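Local atomic coordinates of phosphoribosylamidoimidazole- succinocarboxamide synthase (Saccharomyces cerevisiae, PDB entry 1OBD), a protein that catalyses the ATP-dependent joining of L-aspartate to 4-carboxy-5-aminoimidazole ribotide to form SAICAR in de novo purine biosynthesis. Residues G29-V34 with V109-L114; D71-L76 with E224-I229; K217-I222 with L231-L236. All blocks are in the same frame, centred on the assembly; numbering follows the deposited sequence. Where two conformers were deposited one is given.

Interaction 1 (G29-V34 with V109-L114). With ATP (adenosine-5'-triphosphate), chain B.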
loop_
_atom_site.group_PDB
_atom_site.type_symbol
_atom_site.label_atom_id
_atom_site.label_comp_id
_atom_site.label_asym_id
_atom_site.label_seq_id
_atom_site.Cartn_x
_atom_site.Cartn_y
_atom_site.Cartn_z
ATOM N N GLY A 29 3.671 20.880 10.827
ATOM C CA GLY A 29 4.445 19.636 10.910
ATOM C C GLY A 29 3.651 18.357 10.753
ATOM O O GLY A 29 4.231 17.310 10.864
ATOM N N THR A 30 2.352 18.428 10.455
ATOM C CA THR A 30 1.479 17.273 10.630
ATOM C C THR A 30 0.448 17.179 9.540
ATOM O O THR A 30 -0.139 18.190 9.172
ATOM C CB THR A 30 0.766 17.374 11.979
ATOM O OG1 THR A 30 1.706 17.728 13.010
ATOM C CG2 THR A 30 0.152 16.092 12.394
ATOM N N LEU A 31 0.214 15.956 9.086
ATOM C CA LEU A 31 -0.797 15.627 8.086
ATOM C C LEU A 31 -1.784 14.635 8.659
ATOM O O LEU A 31 -1.494 13.926 9.627
ATOM C CB LEU A 31 -0.156 15.025 6.847
ATOM C CG LEU A 31 0.862 15.898 6.131
ATOM C CD1 LEU A 31 1.558 15.083 4.985
ATOM C CD2 LEU A 31 0.211 17.150 5.560
ATOM N N LEU A 32 -2.952 14.593 8.038
ATOM C CA LEU A 32 -4.013 13.640 8.361
ATOM C C LEU A 32 -4.289 12.825 7.109
ATOM O O LEU A 32 -4.678 13.371 6.063
ATOM C CB LEU A 32 -5.274 14.358 8.800
ATOM C CG LEU A 32 -6.444 13.486 9.221
ATOM C CD1 LEU A 32 -6.079 12.758 10.519
ATOM C CD2 LEU A 32 -7.705 14.331 9.383
ATOM N N PHE A 33 -4.047 11.528 7.180
ATOM C CA PHE A 33 -4.253 10.599 6.062
ATOM C C PHE A 33 -5.565 9.878 6.261
ATOM O O PHE A 33 -5.663 9.082 7.192
ATOM C CB PHE A 33 -3.150 9.541 6.003
ATOM C CG PHE A 33 -1.834 9.983 5.399
ATOM C CD1 PHE A 33 -0.974 9.041 4.910
ATOM C CD2 PHE A 33 -1.422 11.280 5.353
ATOM C CE1 PHE A 33 0.248 9.390 4.355
ATOM C CE2 PHE A 33 -0.211 11.638 4.784
ATOM C CZ PHE A 33 0.608 10.696 4.267
ATOM N N VAL A 34 -6.545 10.141 5.406
ATOM C CA VAL A 34 -7.857 9.549 5.533
ATOM C C VAL A 34 -8.038 8.540 4.399
ATOM O O VAL A 34 -8.098 8.887 3.236
ATOM C CB VAL A 34 -8.976 10.596 5.532
ATOM C CG1 VAL A 34 -10.305 9.918 5.848
ATOM C CG2 VAL A 34 -8.712 11.770 6.450
ATOM N N VAL A 109 0.016 11.927 11.052
ATOM C CA VAL A 109 1.390 11.616 10.685
ATOM C C VAL A 109 2.266 12.861 10.666
ATOM O O VAL A 109 1.809 13.959 10.346
ATOM C CB VAL A 109 1.476 10.829 9.367
ATOM C CG1 VAL A 109 0.613 9.604 9.371
ATOM C CG2 VAL A 109 1.165 11.685 8.170
ATOM N N HIS A 110 3.523 12.673 11.039
ATOM C CA HIS A 110 4.510 13.721 10.917
ATOM C C HIS A 110 4.886 13.911 9.462
ATOM O O HIS A 110 5.139 12.928 8.729
ATOM C CB HIS A 110 5.790 13.305 11.680
ATOM C CG HIS A 110 5.632 13.213 13.166
ATOM N ND1 HIS A 110 5.425 14.315 13.960
ATOM C CD2 HIS A 110 5.665 12.144 14.009
ATOM C CE1 HIS A 110 5.322 13.934 15.225
ATOM N NE2 HIS A 110 5.460 12.624 15.284
ATOM N N LYS A 111 4.948 15.174 9.044
ATOM C CA LYS A 111 5.499 15.563 7.760
ATOM C C LYS A 111 6.935 15.292 7.756
ATOM O O LYS A 111 7.665 15.788 8.628
ATOM C CB LYS A 111 5.435 17.059 7.591
ATOM C CG LYS A 111 4.201 17.473 7.075
ATOM C CD LYS A 111 4.283 18.952 6.654
ATOM C CE LYS A 111 2.908 19.519 6.527
ATOM N NZ LYS A 111 2.996 20.996 6.384
ATOM N N HIS A 112 7.377 14.525 6.791
ATOM C CA HIS A 112 8.775 14.285 6.662
ATOM C C HIS A 112 9.247 14.722 5.297
ATOM O O HIS A 112 8.461 14.848 4.346
ATOM C CB HIS A 112 9.067 12.787 6.886
ATOM C CG HIS A 112 9.168 12.424 8.341
ATOM N ND1 HIS A 112 10.226 12.790 9.136
ATOM C CD2 HIS A 112 8.326 11.740 9.143
ATOM C CE1 HIS A 112 10.037 12.349 10.363
ATOM N NE2 HIS A 112 8.893 11.689 10.389
ATOM N N LYS A 113 10.549 14.920 5.220
ATOM C CA LYS A 113 11.141 15.051 3.910
ATOM C C LYS A 113 11.172 13.707 3.234
ATOM O O LYS A 113 11.783 12.800 3.747
ATOM C CB LYS A 113 12.530 15.597 3.997
ATOM C CG LYS A 113 13.167 15.757 2.629
ATOM C CD LYS A 113 14.488 16.469 2.705
ATOM C CE LYS A 113 14.356 17.927 3.033
ATOM N NZ LYS A 113 15.685 18.602 2.753
ATOM N N LEU A 114 10.516 13.517 2.097
ATOM C CA LEU A 114 10.452 12.226 1.481
ATOM C C LEU A 114 11.673 12.078 0.601
ATOM O O LEU A 114 12.270 13.023 0.094
ATOM C CB LEU A 114 9.153 11.954 0.673
ATOM C CG LEU A 114 8.022 11.185 1.392
ATOM C CD1 LEU A 114 8.163 9.664 1.037
ATOM C CD2 LEU A 114 7.878 11.533 2.909
HETATM P PG ATP B . -2.004 6.879 -5.098
HETATM O O1G ATP B . -3.406 6.511 -4.742
HETATM O O2G ATP B . -0.991 6.379 -4.047
HETATM O O3G ATP B . -1.684 6.288 -6.477
HETATM P PB ATP B . -1.165 9.433 -4.257
HETATM O O1B ATP B . -1.298 10.813 -4.773
HETATM O O2B ATP B . 0.267 8.990 -3.993
HETATM O O3B ATP B . -1.918 8.485 -5.267
HETATM P PA ATP B . -1.630 8.867 -1.478
HETATM O O1A ATP B . -2.851 8.404 -0.800
HETATM O O2A ATP B . -0.560 7.790 -1.563
HETATM O O3A ATP B . -2.055 9.315 -2.938
HETATM O "O5'" ATP B . -1.110 10.208 -0.803
HETATM C "C5'" ATP B . 0.039 10.178 0.005
HETATM C "C4'" ATP B . 0.913 11.364 -0.358
HETATM O "O4'" ATP B . 1.674 11.721 0.766
HETATM C "C3'" ATP B . 1.896 10.969 -1.421
HETATM O "O3'" ATP B . 2.204 12.157 -2.145
HETATM C "C2'" ATP B . 3.066 10.425 -0.598
HETATM O "O2'" ATP B . 4.327 10.395 -1.195
HETATM C "C1'" ATP B . 3.054 11.432 0.532
HETATM N N9 ATP B . 3.495 11.045 1.890
HETATM C C8 ATP B . 3.380 9.779 2.395
HETATM N N7 ATP B . 3.793 9.825 3.646
HETATM C C5 ATP B . 4.217 11.076 3.990
HETATM C C6 ATP B . 4.755 11.705 5.117
HETATM N N6 ATP B . 4.821 11.195 6.336
HETATM N N1 ATP B . 5.070 13.039 5.047
HETATM C C2 ATP B . 4.840 13.762 3.918
HETATM N N3 ATP B . 4.321 13.173 2.803
HETATM C C4 ATP B . 4.016 11.855 2.848
HETATM O O HOH W 1 6.284 16.691 12.614
HETATM O O HOH W 2 3.829 16.482 14.099
#
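L31 and V109 face each other as a hydrogen-bonded antiparallel pair, and around them the contact is at its tightest. L31 N donates to V109 O at 2.8 Å, V109 N returns a bond to L31 O at 2.9 Å, and both are nearly straight. On the same face of the sheet, V109 CG2 touches L31 CB and then sits 4.0 Å from the centroid of the F33 ring, over its face but offset toward the rim, a CH-pi contact. With V109 CG1 anti to the carbonyl carbon (chi1 -53°), CG2 falls between N and that carbon and comes over the ring. F33 in turn offers its far edge to the nucleotide, with F33 CZ 3.4 Å from ATP N7, while L31 CD1 lies against ATP C2. The pairing thus illustrates how a strand edge can double as the wall of an adenine pocket: beyond the last bridge 109-114 leaves its partner and reads the base with its backbone, H110 O accepting from ATP N6 and H112 N donating to ATP N1.

The other end is looser and wetter. K111 N still bonds G29 O, but from above the carbonyl plane, and the extended K111 side chain runs across L31, K111 CE meeting L31 CD2 at 3.7 Å, before its amine pairs with E25. T30 and H110 meet through water 2, which lies 2.7 Å from both T30 OG1 and H110 ND1; D27 also holds the T30 hydroxyl. Strand 30-35 is flanked by 21-27 and 106-110 in an antiparallel sheet, while K113 and L114 begin strand 113-122 of the mixed sheet.

Interaction 2 (D71-L76 with E224-I229); sequences DVRNHL and EKTNEI. With ATP (adenosine-5'-triphosphate), chain B; SO4 (sulfate ion), chain D.
R73 and E228 meet where the short edge strand about 73-74 runs parallel to strand 228-245, just past a hairpin turn in which N227 and E228 form a G1 beta bulge opposite D223. The arginine can be followed outward. R73 CB lies near the backbone at I229 O, 4.2 Å away. R73 CG, placed anti to the carbonyl carbon (chi1 -77°), approaches E228 OE1 at 3.6 Å, and R73 CD is modelled implausibly close to the same oxygen. A bend at chi3 (58°) then turns the chain, which crosses E228 at about a right angle. R73 NE lies 3.5 Å from the sulfate oxygen O2. At the tip the two amino groups part company: NH1 forms a salt bridge to E228 OE2, while NH2 makes only weak bonds to O1 and O2 of the sulfate, an ion probably brought in by the crystallisation liquor. The modelled NH1 to OE2 separation is also implausibly short and R73 has two deposited conformers, so both close approaches are doubtful in detail. The guanidinium and carboxylate planes are 38° apart.

This surface salt bridge shows how a charged pair can be shared and steadied by neighbours. T226 OG1 donates to E228 OE2 at 2.7 Å, using the anti lone pair of that oxygen, and D223 offers NH1 a second carboxylate. Nearer the backbone, water 3 accepts from R73 N and donates to I229 O. V72 and I229 both pack on helix 185-208. Farther along, N74 OD1 accepts from L76 N, an Asx turn, and the intervening H75 reaches the nucleotide, H75 ND1 accepting from ATP N6 at 2.8 Å.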
loop_
_atom_site.group_PDB
_atom_site.type_symbol
_atom_site.label_atom_id
_atom_site.label_comp_id
_atom_site.label_asym_id
_atom_site.label_seq_id
_atom_site.Cartn_x
_atom_site.Cartn_y
_atom_site.Cartn_z
ATOM N N ASP A 71 12.270 -2.382 13.899
ATOM C CA ASP A 71 13.023 -2.415 12.682
ATOM C C ASP A 71 13.192 -1.083 11.954
ATOM O O ASP A 71 14.144 -0.889 11.234
ATOM C CB ASP A 71 12.372 -3.385 11.717
ATOM C CG ASP A 71 12.158 -4.744 12.320
ATOM O OD1 ASP A 71 13.180 -5.372 12.627
ATOM O OD2 ASP A 71 11.031 -5.225 12.520
ATOM N N VAL A 72 12.224 -0.181 12.120
ATOM C CA VAL A 72 12.259 1.086 11.396
ATOM C C VAL A 72 11.388 2.080 12.146
ATOM O O VAL A 72 10.327 1.723 12.672
ATOM C CB VAL A 72 11.804 0.895 9.929
ATOM C CG1 VAL A 72 10.330 0.511 9.850
ATOM C CG2 VAL A 72 12.169 2.114 9.128
ATOM N N ARG A 73 11.847 3.311 12.183
ATOM C CA ARG A 73 11.017 4.427 12.650
ATOM C C ARG A 73 9.945 4.686 11.617
ATOM O O ARG A 73 10.172 4.503 10.450
ATOM C CB ARG A 73 11.825 5.702 12.777
ATOM C CG ARG A 73 12.697 5.797 13.980
ATOM C CD ARG A 73 13.325 7.154 14.066
ATOM N NE ARG A 73 12.336 8.239 14.123
ATOM C CZ ARG A 73 12.573 9.523 13.854
ATOM N NH1 ARG A 73 13.781 9.940 13.496
ATOM N NH2 ARG A 73 11.586 10.408 13.944
ATOM N N ASN A 74 8.807 5.159 12.073
ATOM C CA ASN A 74 7.694 5.451 11.166
ATOM C C ASN A 74 7.142 6.856 11.401
ATOM O O ASN A 74 7.473 7.521 12.355
ATOM C CB ASN A 74 6.580 4.401 11.239
ATOM C CG ASN A 74 5.920 4.379 12.572
ATOM O OD1 ASN A 74 5.336 5.383 13.005
ATOM N ND2 ASN A 74 5.987 3.256 13.257
ATOM N N HIS A 75 6.277 7.296 10.500
ATOM C CA HIS A 75 5.739 8.662 10.525
ATOM C C HIS A 75 4.584 8.879 11.476
ATOM O O HIS A 75 4.093 10.004 11.566
ATOM C CB HIS A 75 5.344 9.150 9.100
ATOM C CG HIS A 75 4.212 8.387 8.443
ATOM N ND1 HIS A 75 3.673 8.767 7.221
ATOM C CD2 HIS A 75 3.521 7.279 8.824
ATOM C CE1 HIS A 75 2.699 7.934 6.901
ATOM N NE2 HIS A 75 2.580 7.022 7.843
ATOM N N LEU A 76 4.109 7.847 12.173
ATOM C CA LEU A 76 2.941 8.072 13.023
ATOM C C LEU A 76 3.236 9.031 14.157
ATOM O O LEU A 76 4.261 8.934 14.825
ATOM C CB LEU A 76 2.438 6.782 13.639
ATOM C CG LEU A 76 2.015 5.708 12.639
ATOM C CD1 LEU A 76 1.698 4.369 13.357
ATOM C CD2 LEU A 76 0.860 6.142 11.771
ATOM N N GLU A 224 16.672 14.418 8.708
ATOM C CA GLU A 224 18.040 14.865 8.478
ATOM C C GLU A 224 18.789 15.198 9.766
ATOM O O GLU A 224 20.013 15.170 9.764
ATOM C CB GLU A 224 18.056 16.062 7.537
ATOM C CG GLU A 224 17.562 15.716 6.155
ATOM C CD GLU A 224 17.259 16.922 5.300
ATOM O OE1 GLU A 224 17.739 16.946 4.153
ATOM O OE2 GLU A 224 16.532 17.826 5.771
ATOM N N LYS A 225 18.068 15.489 10.838
ATOM C CA LYS A 225 18.669 15.803 12.138
ATOM C C LYS A 225 19.252 14.564 12.804
ATOM O O LYS A 225 20.204 14.672 13.567
ATOM C CB LYS A 225 17.639 16.444 13.074
ATOM C CG LYS A 225 17.094 17.795 12.611
ATOM C CD LYS A 225 16.162 18.427 13.667
ATOM C CE LYS A 225 14.937 19.107 13.046
ATOM N NZ LYS A 225 14.115 19.858 14.057
ATOM N N THR A 226 18.683 13.390 12.534
ATOM C CA THR A 226 19.155 12.150 13.116
ATOM C C THR A 226 19.695 11.204 12.068
ATOM O O THR A 226 20.181 10.132 12.408
ATOM C CB THR A 226 18.022 11.421 13.871
ATOM O OG1 THR A 226 16.992 11.052 12.930
ATOM C CG2 THR A 226 17.341 12.316 14.899
ATOM N N ASN A 227 19.613 11.577 10.796
ATOM C CA ASN A 227 20.024 10.699 9.700
ATOM C C ASN A 227 19.348 9.334 9.751
ATOM O O ASN A 227 19.964 8.294 9.528
ATOM C CB ASN A 227 21.566 10.535 9.673
ATOM C CG ASN A 227 22.075 9.919 8.376
ATOM O OD1 ASN A 227 23.108 9.213 8.351
ATOM N ND2 ASN A 227 21.378 10.158 7.303
ATOM N N GLU A 228 18.058 9.335 10.032
ATOM C CA GLU A 228 17.294 8.112 10.098
ATOM C C GLU A 228 16.295 8.057 8.963
ATOM O O GLU A 228 15.621 9.016 8.655
ATOM C CB GLU A 228 16.492 8.015 11.375
ATOM C CG GLU A 228 17.277 7.782 12.659
ATOM C CD GLU A 228 16.349 7.819 13.848
ATOM O OE1 GLU A 228 16.093 6.762 14.484
ATOM O OE2 GLU A 228 15.836 8.910 14.154
ATOM N N ILE A 229 16.229 6.917 8.338
ATOM C CA ILE A 229 15.207 6.626 7.365
ATOM C C ILE A 229 13.901 6.313 8.089
ATOM O O ILE A 229 13.858 5.619 9.110
ATOM C CB ILE A 229 15.655 5.536 6.395
ATOM C CG1 ILE A 229 16.851 6.028 5.571
ATOM C CG2 ILE A 229 14.530 5.178 5.456
ATOM C CD1 ILE A 229 17.693 4.885 5.028
HETATM P PG ATP B . -2.004 6.879 -5.098
HETATM O O1G ATP B . -3.406 6.511 -4.742
HETATM O O2G ATP B . -0.991 6.379 -4.047
HETATM O O3G ATP B . -1.684 6.288 -6.477
HETATM P PB ATP B . -1.165 9.433 -4.257
HETATM O O1B ATP B . -1.298 10.813 -4.773
HETATM O O2B ATP B . 0.267 8.990 -3.993
HETATM O O3B ATP B . -1.918 8.485 -5.267
HETATM P PA ATP B . -1.630 8.867 -1.478
HETATM O O1A ATP B . -2.851 8.404 -0.800
HETATM O O2A ATP B . -0.560 7.790 -1.563
HETATM O O3A ATP B . -2.055 9.315 -2.938
HETATM O "O5'" ATP B . -1.110 10.208 -0.803
HETATM C "C5'" ATP B . 0.039 10.178 0.005
HETATM C "C4'" ATP B . 0.913 11.364 -0.358
HETATM O "O4'" ATP B . 1.674 11.721 0.766
HETATM C "C3'" ATP B . 1.896 10.969 -1.421
HETATM O "O3'" ATP B . 2.204 12.157 -2.145
HETATM C "C2'" ATP B . 3.066 10.425 -0.598
HETATM O "O2'" ATP B . 4.327 10.395 -1.195
HETATM C "C1'" ATP B . 3.054 11.432 0.532
HETATM N N9 ATP B . 3.495 11.045 1.890
HETATM C C8 ATP B . 3.380 9.779 2.395
HETATM N N7 ATP B . 3.793 9.825 3.646
HETATM C C5 ATP B . 4.217 11.076 3.990
HETATM C C6 ATP B . 4.755 11.705 5.117
HETATM N N6 ATP B . 4.821 11.195 6.336
HETATM N N1 ATP B . 5.070 13.039 5.047
HETATM C C2 ATP B . 4.840 13.762 3.918
HETATM N N3 ATP B . 4.321 13.173 2.803
HETATM C C4 ATP B . 4.016 11.855 2.848
HETATM S S SO4 D . 8.644 9.871 16.244
HETATM O O1 SO4 D . 8.431 10.972 15.297
HETATM O O2 SO4 D . 9.087 8.705 15.454
HETATM O O3 SO4 D . 9.668 10.159 17.284
HETATM O O4 SO4 D . 7.368 9.498 16.870
HETATM O O HOH W 3 14.445 3.861 11.034
#

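Interaction 3 (K217-I222 with L231-L236); sequences KFEFGI and LVDEVL. With MG (magnesium ion), chain F; ATP (adenosine-5'-triphosphate), chain B.
F220 and L231 form a non-hydrogen-bonded antiparallel pair in the beta hairpin of strands 211-223 and 228-245, and next to them V232 N donates to E219 O at 3.1 Å before the strands splay apart, the CA atoms of K217 and L236 already being 7.7 Å from each other. The gap is a worked example of water standing in for backbone pairing: water 4 donates to K217 O and accepts from L236 N, and water 6 accepts from E219 N.

On the face away from the nucleotide, L231 CD1 lodges between two rings, 3.8 Å from both F218 CD1 and F220 CE1. L231 turns CG anti to its own N (chi1 -176°), which carries that methyl to the rings. F218 also meets V235 CG1 and L236 CD1 at its edge, while helices 185-208 and 53-67 pack against this apolar layer.

The ATP face is polar. The carboxylates of E219 and D233 lie stacked, their planes only 3° apart, with E219 OE2 3.7 Å from D233 OD1. Water 7 donates to E219 OE1 and D233 OD1, and R21 adds a salt bridge to the latter. The nucleotide is held from both segments: ATP O2' donates to E219 OE2 at 2.6 Å, and D233 N donates to ATP N7. A leucine at E219 has no carboxylate, and would probably leave the ribose O2' without its acceptor and water 7 less firmly held. K217 NZ stops short of a salt bridge with D233 OD2, and water 5 joins them instead. E234 points elsewhere, its bent side chain fixed by T237 at OE1, and with S61 it binds a magnesium ion, E234 OE2 lying 2.2 Å from the metal.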
loop_
_atom_site.group_PDB
_atom_site.type_symbol
_atom_site.label_atom_id
_atom_site.label_comp_id
_atom_site.label_asym_id
_atom_site.label_seq_id
_atom_site.Cartn_x
_atom_site.Cartn_y
_atom_site.Cartn_z
ATOM N N LYS A 217 5.286 -1.944 -2.456
ATOM C CA LYS A 217 5.811 -0.621 -2.697
ATOM C C LYS A 217 5.857 0.140 -1.396
ATOM O O LYS A 217 4.820 0.435 -0.797
ATOM C CB LYS A 217 4.945 0.117 -3.705
ATOM C CG LYS A 217 5.484 1.448 -4.096
ATOM C CD LYS A 217 4.664 2.080 -5.262
ATOM C CE LYS A 217 3.201 2.276 -4.928
ATOM N NZ LYS A 217 3.053 3.357 -3.900
ATOM N N PHE A 218 7.065 0.479 -0.997
ATOM C CA PHE A 218 7.282 1.340 0.146
ATOM C C PHE A 218 7.652 2.741 -0.290
ATOM O O PHE A 218 8.243 2.947 -1.366
ATOM C CB PHE A 218 8.478 0.865 0.978
ATOM C CG PHE A 218 8.332 -0.496 1.656
ATOM C CD1 PHE A 218 7.363 -0.741 2.606
ATOM C CD2 PHE A 218 9.217 -1.525 1.376
ATOM C CE1 PHE A 218 7.284 -2.000 3.227
ATOM C CE2 PHE A 218 9.132 -2.758 2.014
ATOM C CZ PHE A 218 8.194 -2.991 2.930
ATOM N N GLU A 219 7.360 3.716 0.565
ATOM C CA GLU A 219 7.976 5.010 0.460
ATOM C C GLU A 219 8.624 5.334 1.798
ATOM O O GLU A 219 8.139 4.945 2.876
ATOM C CB GLU A 219 6.982 6.096 0.065
ATOM C CG GLU A 219 6.469 5.987 -1.367
ATOM C CD GLU A 219 5.525 7.119 -1.734
ATOM O OE1 GLU A 219 4.911 7.047 -2.820
ATOM O OE2 GLU A 219 5.362 8.057 -0.914
ATOM N N PHE A 220 9.721 6.060 1.711
ATOM C CA PHE A 220 10.529 6.450 2.855
ATOM C C PHE A 220 10.749 7.945 2.908
ATOM O O PHE A 220 10.803 8.607 1.876
ATOM C CB PHE A 220 11.896 5.739 2.824
ATOM C CG PHE A 220 11.793 4.255 2.939
ATOM C CD1 PHE A 220 11.654 3.662 4.167
ATOM C CD2 PHE A 220 11.830 3.461 1.821
ATOM C CE1 PHE A 220 11.569 2.312 4.287
ATOM C CE2 PHE A 220 11.725 2.101 1.920
ATOM C CZ PHE A 220 11.608 1.519 3.165
ATOM N N GLY A 221 10.919 8.458 4.122
ATOM C CA GLY A 221 11.421 9.781 4.354
ATOM C C GLY A 221 12.777 9.712 5.009
ATOM O O GLY A 221 13.271 8.641 5.329
ATOM N N ILE A 222 13.370 10.881 5.227
ATOM C CA ILE A 222 14.664 11.001 5.932
ATOM C C ILE A 222 14.517 12.088 6.961
ATOM O O ILE A 222 14.059 13.197 6.644
ATOM C CB ILE A 222 15.879 11.443 5.146
ATOM C CG1 ILE A 222 15.983 10.798 3.790
ATOM C CG2 ILE A 222 17.163 11.155 6.004
ATOM C CD1 ILE A 222 16.853 11.602 2.851
ATOM N N LEU A 231 9.820 5.073 7.673
ATOM C CA LEU A 231 8.811 4.425 6.881
ATOM C C LEU A 231 7.588 5.314 6.910
ATOM O O LEU A 231 7.070 5.683 7.972
ATOM C CB LEU A 231 8.507 3.040 7.461
ATOM C CG LEU A 231 7.516 2.158 6.706
ATOM C CD1 LEU A 231 7.985 1.894 5.315
ATOM C CD2 LEU A 231 7.230 0.939 7.510
ATOM N N VAL A 232 7.123 5.673 5.725
ATOM C CA VAL A 232 6.007 6.588 5.556
ATOM C C VAL A 232 4.985 5.937 4.648
ATOM O O VAL A 232 5.030 4.766 4.353
ATOM C CB VAL A 232 6.448 7.970 5.050
ATOM C CG1 VAL A 232 7.537 8.604 5.966
ATOM C CG2 VAL A 232 6.969 7.921 3.596
ATOM N N ASP A 233 4.038 6.730 4.197
ATOM C CA ASP A 233 3.020 6.267 3.222
ATOM C C ASP A 233 2.236 4.989 3.648
ATOM O O ASP A 233 2.033 4.703 4.845
ATOM C CB ASP A 233 3.738 6.084 1.878
ATOM C CG ASP A 233 2.847 6.207 0.674
ATOM O OD1 ASP A 233 2.128 7.221 0.585
ATOM O OD2 ASP A 233 2.874 5.328 -0.209
ATOM N N GLU A 234 1.813 4.186 2.658
ATOM C CA GLU A 234 0.973 3.005 2.854
ATOM C C GLU A 234 1.924 1.822 3.107
ATOM O O GLU A 234 2.912 1.720 2.392
ATOM C CB GLU A 234 0.086 2.723 1.590
ATOM C CG GLU A 234 -1.361 3.217 1.600
ATOM C CD GLU A 234 -2.356 2.177 2.114
ATOM O OE1 GLU A 234 -2.869 1.280 1.357
ATOM O OE2 GLU A 234 -2.618 2.274 3.322
ATOM N N VAL A 235 1.663 0.956 4.101
ATOM C CA VAL A 235 2.537 -0.206 4.346
ATOM C C VAL A 235 1.807 -1.556 4.240
ATOM O O VAL A 235 0.907 -1.859 5.033
ATOM C CB VAL A 235 3.187 -0.049 5.744
ATOM C CG1 VAL A 235 4.073 -1.206 6.069
ATOM C CG2 VAL A 235 3.892 1.303 5.809
ATOM N N LEU A 236 2.223 -2.336 3.249
ATOM C CA LEU A 236 1.866 -3.741 3.109
ATOM C C LEU A 236 0.353 -3.990 3.115
ATOM O O LEU A 236 -0.162 -4.918 3.737
ATOM C CB LEU A 236 2.618 -4.584 4.138
ATOM C CG LEU A 236 4.103 -4.679 3.795
ATOM C CD1 LEU A 236 4.918 -4.935 5.016
ATOM C CD2 LEU A 236 4.359 -5.802 2.775
HETATM MG MG MG F . -0.867 1.935 4.588
HETATM P PG ATP B . -2.004 6.879 -5.098
HETATM O O1G ATP B . -3.406 6.511 -4.742
HETATM O O2G ATP B . -0.991 6.379 -4.047
HETATM O O3G ATP B . -1.684 6.288 -6.477
HETATM P PB ATP B . -1.165 9.433 -4.257
HETATM O O1B ATP B . -1.298 10.813 -4.773
HETATM O O2B ATP B . 0.267 8.990 -3.993
HETATM O O3B ATP B . -1.918 8.485 -5.267
HETATM P PA ATP B . -1.630 8.867 -1.478
HETATM O O1A ATP B . -2.851 8.404 -0.800
HETATM O O2A ATP B . -0.560 7.790 -1.563
HETATM O O3A ATP B . -2.055 9.315 -2.938
HETATM O "O5'" ATP B . -1.110 10.208 -0.803
HETATM C "C5'" ATP B . 0.039 10.178 0.005
HETATM C "C4'" ATP B . 0.913 11.364 -0.358
HETATM O "O4'" ATP B . 1.674 11.721 0.766
HETATM C "C3'" ATP B . 1.896 10.969 -1.421
HETATM O "O3'" ATP B . 2.204 12.157 -2.145
HETATM C "C2'" ATP B . 3.066 10.425 -0.598
HETATM O "O2'" ATP B . 4.327 10.395 -1.195
HETATM C "C1'" ATP B . 3.054 11.432 0.532
HETATM N N9 ATP B . 3.495 11.045 1.890
HETATM C C8 ATP B . 3.380 9.779 2.395
HETATM N N7 ATP B . 3.793 9.825 3.646
HETATM C C5 ATP B . 4.217 11.076 3.990
HETATM C C6 ATP B . 4.755 11.705 5.117
HETATM N N6 ATP B . 4.821 11.195 6.336
HETATM N N1 ATP B . 5.070 13.039 5.047
HETATM C C2 ATP B . 4.840 13.762 3.918
HETATM N N3 ATP B . 4.321 13.173 2.803
HETATM C C4 ATP B . 4.016 11.855 2.848
HETATM O O HOH W 4 3.768 -1.348 1.033
HETATM O O HOH W 5 3.354 2.859 -1.411
HETATM O O HOH W 6 5.641 2.658 2.698
HETATM O O HOH W 7 2.187 7.630 -2.142
#

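How the interactions relate
From the N terminus, 29-34 opens interaction 1, and 71-76 opens interaction 2 before 109-114 closes the first loop, 74 residues long. Interaction 1 and interaction 2 therefore cross. The chain goes on to 217-222, which opens interaction 3 within the 147-residue span that 224-229 closes; 231-236 then completes the hairpin, so interactions 2 and 3 cross as well, while 1 and 3 follow in series. Interaction 1 belongs to the antiparallel sheet and, through 113-114, reaches the mixed sheet that holds the other two. Probable backbone hydrogen bonds join the sites: H110 N to H75 O, I222 N to K113 O, L231 N to R73 O. All three converge on ATP.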